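Local coordinates for protein exoglucanase A (Cellulomonas fimi, PDB 7CBD) that hydrolyses the beta-1,4-glucosidic linkages of cellulose with inversion of anomeric configuration, releasing cellobiose through its family 6 catalytic domain, at residues 69-80 with 131-142. Residues are numbered along the deposited sequence; the frame is centred on the assembly and turned at random.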
ATOM      1  N   LEU A  69      -6.310 -18.732   0.447  1.00  6.78           N
ATOM      2  CA  LEU A  69      -7.389 -17.757   0.321  1.00  6.39           C
ATOM      3  C   LEU A  69      -8.688 -18.259   0.955  1.00  7.43           C
ATOM      4  O   LEU A  69      -9.416 -17.481   1.583  1.00  7.31           O
ATOM      5  CB  LEU A  69      -7.585 -17.407  -1.153  1.00  7.24           C
ATOM      6  CG  LEU A  69      -8.709 -16.422  -1.473  1.00  8.41           C
ATOM      7  CD1 LEU A  69      -8.557 -15.119  -0.676  1.00  9.29           C
ATOM      8  CD2 LEU A  69      -8.745 -16.153  -2.969  1.00  9.55           C
ATOM      9  N   LYS A  70      -9.004 -19.548   0.807  1.00  7.42           N
ATOM     10  CA  LYS A  70     -10.260 -20.050   1.360  1.00  7.35           C
ATOM     11  C   LYS A  70     -10.306 -19.871   2.874  1.00  7.57           C
ATOM     12  O   LYS A  70     -11.346 -19.503   3.432  1.00  7.90           O
ATOM     13  CB  LYS A  70     -10.458 -21.521   0.997  1.00  9.26           C
ATOM     14  CG  LYS A  70     -11.671 -22.156   1.694  1.00 11.91           C
ATOM     15  CD  LYS A  70     -11.946 -23.562   1.157  1.00 13.28           C
ATOM     16  CE  LYS A  70     -12.599 -24.483   2.189  1.00 17.48           C
ATOM     17  NZ  LYS A  70     -13.840 -23.951   2.797  1.00 17.49           N
ATOM     18  N   PHE A  71      -9.184 -20.133   3.550  1.00  7.24           N
ATOM     19  CA  PHE A  71      -9.076 -19.916   4.990  1.00  7.76           C
ATOM     20  C   PHE A  71      -9.540 -18.514   5.362  1.00  7.03           C
ATOM     21  O   PHE A  71     -10.379 -18.339   6.254  1.00  7.49           O
ATOM     22  CB  PHE A  71      -7.616 -20.157   5.396  1.00  8.44           C
ATOM     23  CG  PHE A  71      -7.260 -19.703   6.791  1.00  9.09           C
ATOM     24  CD1 PHE A  71      -7.596 -20.466   7.900  1.00 10.25           C
ATOM     25  CD2 PHE A  71      -6.528 -18.541   6.986  1.00 10.16           C
ATOM     26  CE1 PHE A  71      -7.233 -20.062   9.181  1.00 11.02           C
ATOM     27  CE2 PHE A  71      -6.160 -18.130   8.261  1.00 10.71           C
ATOM     28  CZ  PHE A  71      -6.516 -18.890   9.359  1.00 10.62           C
ATOM     29  N   HIS A  72      -9.035 -17.501   4.655  1.00  7.51           N
ATOM     30  CA  HIS A  72      -9.386 -16.118   4.975  1.00  6.76           C
ATOM     31  C   HIS A  72     -10.840 -15.800   4.650  1.00  6.96           C
ATOM     32  O   HIS A  72     -11.510 -15.099   5.417  1.00  7.90           O
ATOM     33  CB  HIS A  72      -8.441 -15.160   4.256  1.00  7.15           C
ATOM     34  CG  HIS A  72      -7.034 -15.264   4.736  1.00  7.40           C
ATOM     35  ND1 HIS A  72      -6.648 -14.867   5.998  1.00  8.58           N
ATOM     36  CD2 HIS A  72      -5.928 -15.767   4.141  1.00  8.76           C
ATOM     37  CE1 HIS A  72      -5.357 -15.098   6.151  1.00  8.43           C
ATOM     38  NE2 HIS A  72      -4.898 -15.650   5.042  1.00  9.09           N
ATOM     39  N   LEU A  73     -11.343 -16.283   3.513  1.00  7.28           N
ATOM     40  CA  LEU A  73     -12.739 -16.026   3.166  1.00  7.28           C
ATOM     41  C   LEU A  73     -13.683 -16.645   4.193  1.00  5.89           C
ATOM     42  O   LEU A  73     -14.659 -16.008   4.622  1.00  7.12           O
ATOM     43  CB  LEU A  73     -13.033 -16.538   1.760  1.00  7.68           C
ATOM     44  CG  LEU A  73     -12.288 -15.798   0.653  1.00  7.54           C
ATOM     45  CD1 LEU A  73     -12.375 -16.590  -0.637  1.00  8.40           C
ATOM     46  CD2 LEU A  73     -12.883 -14.418   0.466  1.00  8.00           C
ATOM     47  N   ASP A  74     -13.398 -17.881   4.615  1.00  6.46           N
ATOM     48  CA  ASP A  74     -14.197 -18.516   5.661  1.00  7.10           C
ATOM     49  C   ASP A  74     -14.113 -17.739   6.972  1.00  6.85           C
ATOM     50  O   ASP A  74     -15.127 -17.546   7.657  1.00  7.76           O
ATOM     51  CB  ASP A  74     -13.726 -19.951   5.883  1.00  8.39           C
ATOM     52  CG  ASP A  74     -14.036 -20.869   4.714  1.00  9.72           C
ATOM     53  OD1 ASP A  74     -14.918 -20.547   3.882  1.00 10.56           O
ATOM     54  OD2 ASP A  74     -13.382 -21.938   4.640  1.00 10.57           O
ATOM     55  N   ASN A  75     -12.907 -17.296   7.349  1.00  7.07           N
ATOM     56  CA  ASN A  75     -12.769 -16.479   8.552  1.00  7.75           C
ATOM     57  C   ASN A  75     -13.577 -15.199   8.425  1.00  6.99           C
ATOM     58  O   ASN A  75     -14.199 -14.747   9.394  1.00  7.81           O
ATOM     59  CB  ASN A  75     -11.311 -16.097   8.786  1.00  7.99           C
ATOM     60  CG  ASN A  75     -10.425 -17.277   9.084  1.00  9.75           C
ATOM     61  OD1 ASN A  75     -10.891 -18.357   9.448  1.00 10.41           O
ATOM     62  ND2 ASN A  75      -9.116 -17.074   8.927  1.00 10.25           N
ATOM     63  N   ALA A  76     -13.538 -14.578   7.245  1.00  6.77           N
ATOM     64  CA  ALA A  76     -14.261 -13.332   7.035  1.00  6.72           C
ATOM     65  C   ALA A  76     -15.765 -13.522   7.191  1.00  6.95           C
ATOM     66  O   ALA A  76     -16.437 -12.666   7.779  1.00  7.44           O
ATOM     67  CB  ALA A  76     -13.921 -12.738   5.667  1.00  6.87           C
ATOM     68  N   VAL A  77     -16.334 -14.623   6.674  1.00  7.07           N
ATOM     69  CA  VAL A  77     -17.777 -14.775   6.891  1.00  8.87           C
ATOM     70  C   VAL A  77     -18.101 -14.943   8.370  1.00  8.32           C
ATOM     71  O   VAL A  77     -19.098 -14.400   8.852  1.00  8.04           O
ATOM     72  CB  VAL A  77     -18.536 -15.742   5.941  1.00 14.65           C
ATOM     73  CG1 VAL A  77     -17.770 -16.178   4.711  1.00 14.13           C
ATOM     74  CG2 VAL A  77     -19.316 -16.876   6.685  1.00 11.73           C
ATOM     75  N   ALA A  78     -17.235 -15.629   9.132  1.00  7.52           N
ATOM     76  CA  ALA A  78     -17.487 -15.754  10.570  1.00  8.31           C
ATOM     77  C   ALA A  78     -17.383 -14.400  11.269  1.00  8.10           C
ATOM     78  O   ALA A  78     -18.203 -14.074  12.133  1.00  8.88           O
ATOM     79  CB  ALA A  78     -16.529 -16.771  11.193  1.00  8.44           C
ATOM     80  N   GLN A  79     -16.388 -13.590  10.892  1.00  7.83           N
ATOM     81  CA  GLN A  79     -16.241 -12.265  11.489  1.00  7.57           C
ATOM     82  C   GLN A  79     -17.427 -11.370  11.149  1.00  6.85           C
ATOM     83  O   GLN A  79     -17.893 -10.603  12.002  1.00  8.36           O
ATOM     84  CB  GLN A  79     -14.924 -11.626  11.040  1.00  7.44           C
ATOM     85  CG  GLN A  79     -13.705 -12.248  11.682  1.00  8.01           C
ATOM     86  CD  GLN A  79     -12.405 -11.617  11.212  1.00  7.33           C
ATOM     87  OE1 GLN A  79     -12.357 -10.426  10.907  1.00  7.92           O
ATOM     88  NE2 GLN A  79     -11.339 -12.413  11.157  1.00  7.80           N
ATOM     89  N   GLN A  80     -17.941 -11.468   9.919  1.00  7.42           N
ATOM     90  CA  GLN A  80     -19.109 -10.678   9.540  1.00  7.50           C
ATOM     91  C   GLN A  80     -20.324 -11.056  10.380  1.00  8.64           C
ATOM     92  O   GLN A  80     -21.066 -10.179  10.842  1.00  9.09           O
ATOM     93  CB  GLN A  80     -19.401 -10.854   8.048  1.00  7.61           C
ATOM     94  CG  GLN A  80     -20.457  -9.900   7.494  1.00  7.23           C
ATOM     95  CD  GLN A  80     -21.865 -10.341   7.838  1.00  7.38           C
ATOM     96  OE1 GLN A  80     -22.197 -11.528   7.728  1.00  8.31           O
ATOM     97  NE2 GLN A  80     -22.691  -9.400   8.285  1.00  7.44           N
ATOM     98  N   LEU A 131     -13.017 -18.751  -6.307  1.00 10.32           N
ATOM     99  CA  LEU A 131     -13.283 -18.747  -4.875  1.00 10.92           C
ATOM    100  C   LEU A 131     -14.169 -17.568  -4.493  1.00  9.70           C
ATOM    101  O   LEU A 131     -15.145 -17.728  -3.751  1.00 10.57           O
ATOM    102  CB  LEU A 131     -11.967 -18.705  -4.102  1.00 12.60           C
ATOM    103  CG  LEU A 131     -11.374 -20.059  -3.710  1.00 14.69           C
ATOM    104  CD1 LEU A 131      -9.937 -19.908  -3.229  1.00 14.97           C
ATOM    105  CD2 LEU A 131     -12.237 -20.734  -2.647  1.00 15.76           C
ATOM    106  N   LEU A 132     -13.853 -16.373  -5.003  1.00  8.86           N
ATOM    107  CA  LEU A 132     -14.598 -15.181  -4.614  1.00  8.67           C
ATOM    108  C   LEU A 132     -16.057 -15.247  -5.038  1.00  9.42           C
ATOM    109  O   LEU A 132     -16.916 -14.666  -4.369  1.00 10.22           O
ATOM    110  CB  LEU A 132     -13.959 -13.941  -5.222  1.00  8.12           C
ATOM    111  CG  LEU A 132     -12.565 -13.577  -4.714  1.00  8.06           C
ATOM    112  CD1 LEU A 132     -12.050 -12.354  -5.447  1.00  9.46           C
ATOM    113  CD2 LEU A 132     -12.580 -13.338  -3.207  1.00  9.66           C
ATOM    114  N   ASP A 133     -16.348 -15.943  -6.136  0.69  9.19           N
ATOM    115  CA  ASP A 133     -17.696 -16.047  -6.682  0.69 10.23           C
ATOM    116  C   ASP A 133     -18.515 -17.155  -6.033  0.69 10.55           C
ATOM    117  O   ASP A 133     -19.675 -17.353  -6.411  0.69 12.19           O
ATOM    118  CB  ASP A 133     -17.626 -16.275  -8.198  0.69 11.44           C
ATOM    119  CG  ASP A 133     -18.862 -15.778  -8.928  0.69 13.07           C
ATOM    120  OD1 ASP A 133     -19.627 -14.974  -8.354  0.69 13.62           O
ATOM    121  OD2 ASP A 133     -19.065 -16.197 -10.087  0.69 14.40           O
ATOM    122  N   ASN A 134     -17.950 -17.877  -5.077  1.00  9.87           N
ATOM    123  CA  ASN A 134     -18.676 -18.962  -4.437  1.00  9.38           C
ATOM    124  C   ASN A 134     -19.839 -18.391  -3.630  1.00 10.27           C
ATOM    125  O   ASN A 134     -19.654 -17.410  -2.898  1.00 10.65           O
ATOM    126  CB  ASN A 134     -17.716 -19.710  -3.516  1.00 11.08           C
ATOM    127  CG  ASN A 134     -18.288 -21.013  -3.006  1.00 14.23           C
ATOM    128  OD1 ASN A 134     -19.377 -21.049  -2.444  1.00 14.66           O
ATOM    129  ND2 ASN A 134     -17.553 -22.095  -3.201  1.00 16.31           N
ATOM    130  N   PRO A 135     -21.045 -18.964  -3.737  1.00 12.33           N
ATOM    131  CA  PRO A 135     -22.180 -18.435  -2.956  1.00 13.34           C
ATOM    132  C   PRO A 135     -21.935 -18.401  -1.458  1.00 11.20           C
ATOM    133  O   PRO A 135     -22.611 -17.643  -0.751  1.00 11.01           O
ATOM    134  CB  PRO A 135     -23.331 -19.386  -3.312  1.00 15.46           C
ATOM    135  CG  PRO A 135     -22.977 -19.925  -4.637  1.00 17.44           C
ATOM    136  CD  PRO A 135     -21.469 -20.025  -4.668  1.00 15.24           C
ATOM    137  N   GLU A 136     -20.986 -19.193  -0.956  1.00 10.55           N
ATOM    138  CA  GLU A 136     -20.616 -19.156   0.452  1.00 10.88           C
ATOM    139  C   GLU A 136     -20.159 -17.775   0.906  1.00 10.51           C
ATOM    140  O   GLU A 136     -20.230 -17.469   2.102  1.00 11.45           O
ATOM    141  CB  GLU A 136     -19.499 -20.171   0.703  1.00 13.69           C
ATOM    142  CG  GLU A 136     -19.003 -20.219   2.129  1.00 16.51           C
ATOM    143  CD  GLU A 136     -20.086 -20.638   3.101  1.00 17.41           C
ATOM    144  OE1 GLU A 136     -20.066 -20.170   4.262  1.00 22.51           O
ATOM    145  OE2 GLU A 136     -20.971 -21.427   2.707  1.00 14.32           O
ATOM    146  N   TYR A 137     -19.692 -16.930  -0.011  1.00  9.83           N
ATOM    147  CA  TYR A 137     -19.098 -15.650   0.353  1.00  9.45           C
ATOM    148  C   TYR A 137     -19.974 -14.462  -0.012  1.00 10.00           C
ATOM    149  O   TYR A 137     -19.520 -13.320   0.087  1.00 10.30           O
ATOM    150  CB  TYR A 137     -17.684 -15.535  -0.221  1.00  9.59           C
ATOM    151  CG  TYR A 137     -16.872 -16.748   0.156  1.00  8.63           C
ATOM    152  CD1 TYR A 137     -16.261 -17.536  -0.809  1.00  8.61           C
ATOM    153  CD2 TYR A 137     -16.775 -17.142   1.484  1.00  9.61           C
ATOM    154  CE1 TYR A 137     -15.548 -18.667  -0.452  1.00  9.83           C
ATOM    155  CE2 TYR A 137     -16.071 -18.265   1.849  1.00  9.57           C
ATOM    156  CZ  TYR A 137     -15.459 -19.024   0.884  1.00  9.88           C
ATOM    157  OH  TYR A 137     -14.751 -20.143   1.252  1.00 11.10           O
ATOM    158  N   GLU A 138     -21.233 -14.700  -0.385  1.00 10.79           N
ATOM    159  CA  GLU A 138     -22.119 -13.591  -0.715  1.00 12.18           C
ATOM    160  C   GLU A 138     -22.369 -12.672   0.476  1.00 11.28           C
ATOM    161  O   GLU A 138     -22.730 -11.509   0.280  1.00 11.36           O
ATOM    162  CB  GLU A 138     -23.427 -14.121  -1.307  1.00 14.68           C
ATOM    163  CG  GLU A 138     -23.230 -14.746  -2.684  1.00 19.61           C
ATOM    164  CD  GLU A 138     -24.527 -15.075  -3.381  1.00 23.91           C
ATOM    165  OE1 GLU A 138     -25.568 -15.163  -2.699  1.00 24.85           O
ATOM    166  OE2 GLU A 138     -24.502 -15.252  -4.618  1.00 26.47           O
ATOM    167  N   SER A 139     -22.153 -13.154   1.698  1.00  9.25           N
ATOM    168  CA  SER A 139     -22.413 -12.368   2.897  1.00  8.72           C
ATOM    169  C   SER A 139     -21.277 -11.417   3.260  1.00  8.83           C
ATOM    170  O   SER A 139     -21.395 -10.691   4.255  1.00 10.15           O
ATOM    171  CB  SER A 139     -22.697 -13.299   4.077  1.00  9.56           C
ATOM    172  OG  SER A 139     -21.605 -14.173   4.291  1.00 10.29           O
ATOM    173  N   ILE A 140     -20.180 -11.404   2.507  1.00  7.41           N
ATOM    174  CA  ILE A 140     -19.086 -10.476   2.755  1.00  7.05           C
ATOM    175  C   ILE A 140     -18.857  -9.634   1.503  1.00  7.15           C
ATOM    176  O   ILE A 140     -19.372  -9.928   0.421  1.00  9.23           O
ATOM    177  CB  ILE A 140     -17.784 -11.169   3.210  1.00  7.60           C
ATOM    178  CG1 ILE A 140     -17.196 -12.021   2.080  1.00  8.10           C
ATOM    179  CG2 ILE A 140     -18.024 -11.977   4.492  1.00  8.60           C
ATOM    180  CD1 ILE A 140     -15.840 -12.590   2.412  1.00  9.38           C
ATOM    181  N   ARG A 141     -18.095  -8.562   1.674  1.00  6.98           N
ATOM    182  CA  ARG A 141     -17.631  -7.737   0.572  1.00  6.11           C
ATOM    183  C   ARG A 141     -16.124  -7.899   0.471  1.00  6.38           C
ATOM    184  O   ARG A 141     -15.442  -8.035   1.488  1.00  7.00           O
ATOM    185  CB  ARG A 141     -17.975  -6.264   0.822  1.00  7.08           C
ATOM    186  CG  ARG A 141     -19.463  -6.006   0.967  1.00  7.39           C
ATOM    187  CD  ARG A 141     -19.747  -4.589   1.429  1.00  8.16           C
ATOM    188  NE  ARG A 141     -21.184  -4.348   1.474  1.00  8.38           N
ATOM    189  CZ  ARG A 141     -21.762  -3.260   1.966  1.00  8.10           C
ATOM    190  NH1 ARG A 141     -21.035  -2.283   2.496  1.00  9.22           N
ATOM    191  NH2 ARG A 141     -23.081  -3.155   1.930  1.00  8.68           N
ATOM    192  N   ILE A 142     -15.605  -7.899  -0.751  1.00  5.84           N
ATOM    193  CA  ILE A 142     -14.171  -8.014  -0.987  1.00  5.99           C
ATOM    194  C   ILE A 142     -13.711  -6.733  -1.667  1.00  5.85           C
ATOM    195  O   ILE A 142     -14.223  -6.372  -2.734  1.00  6.78           O
ATOM    196  CB  ILE A 142     -13.823  -9.256  -1.827  1.00  6.67           C
ATOM    197  CG1 ILE A 142     -14.324 -10.537  -1.126  1.00  7.51           C
ATOM    198  CG2 ILE A 142     -12.321  -9.296  -2.089  1.00  7.59           C
ATOM    199  CD1 ILE A 142     -15.645 -11.062  -1.650  1.00  9.37           C
TER
HETATM  200  O   HOH W   1     -17.500 -19.742   5.068  1.00 20.91           O
HETATM  201  O   HOH W   2     -20.988 -13.707   6.863  1.00 10.61           O
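Residues 69-80 of helix 69-83 come nearest to 131-142 at two places, Lys70 CA lying 7.1 Å from Leu131 CA and Val77 CA 6.1 Å from Ile140 CA; between them 131-142 leaves the end of helix 114-132 and passes an Asx turn at Asn134 and a type I turn from Tyr137 to Ile140, after which strand 141-146 begins. Between these points Tyr137 packs against the helix. Leu73 CB lies over one ring face in a CH-pi contact, 3.6 Å from the centroid, while Val77 CG1 meets the ring edge. The phenol OH donates to Asp74 OD1 (2.7 Å) from above the carboxylate plane, and Lys70 NZ forms a salt bridge with Asp74 OD2. A phenylalanine here would probably cost Asp74 OD1 its phenolic donor. With CG anti to its carbonyl carbon (chi1 -66°), Leu73 sends CD2 inward to Leu132 CD2 and Ile140 CD1. Ile140 CG2 rests against Val77 CA, and a water joins Val77 O, Gln80 OE1 and Ser139 OG, while Gln80 NE2 bonds Val85 O. Such packing of a helix on the loop between a neighbouring helix and its strand belongs to the outer helical layer of the distorted alpha/beta barrel of family 6 glycoside hydrolases.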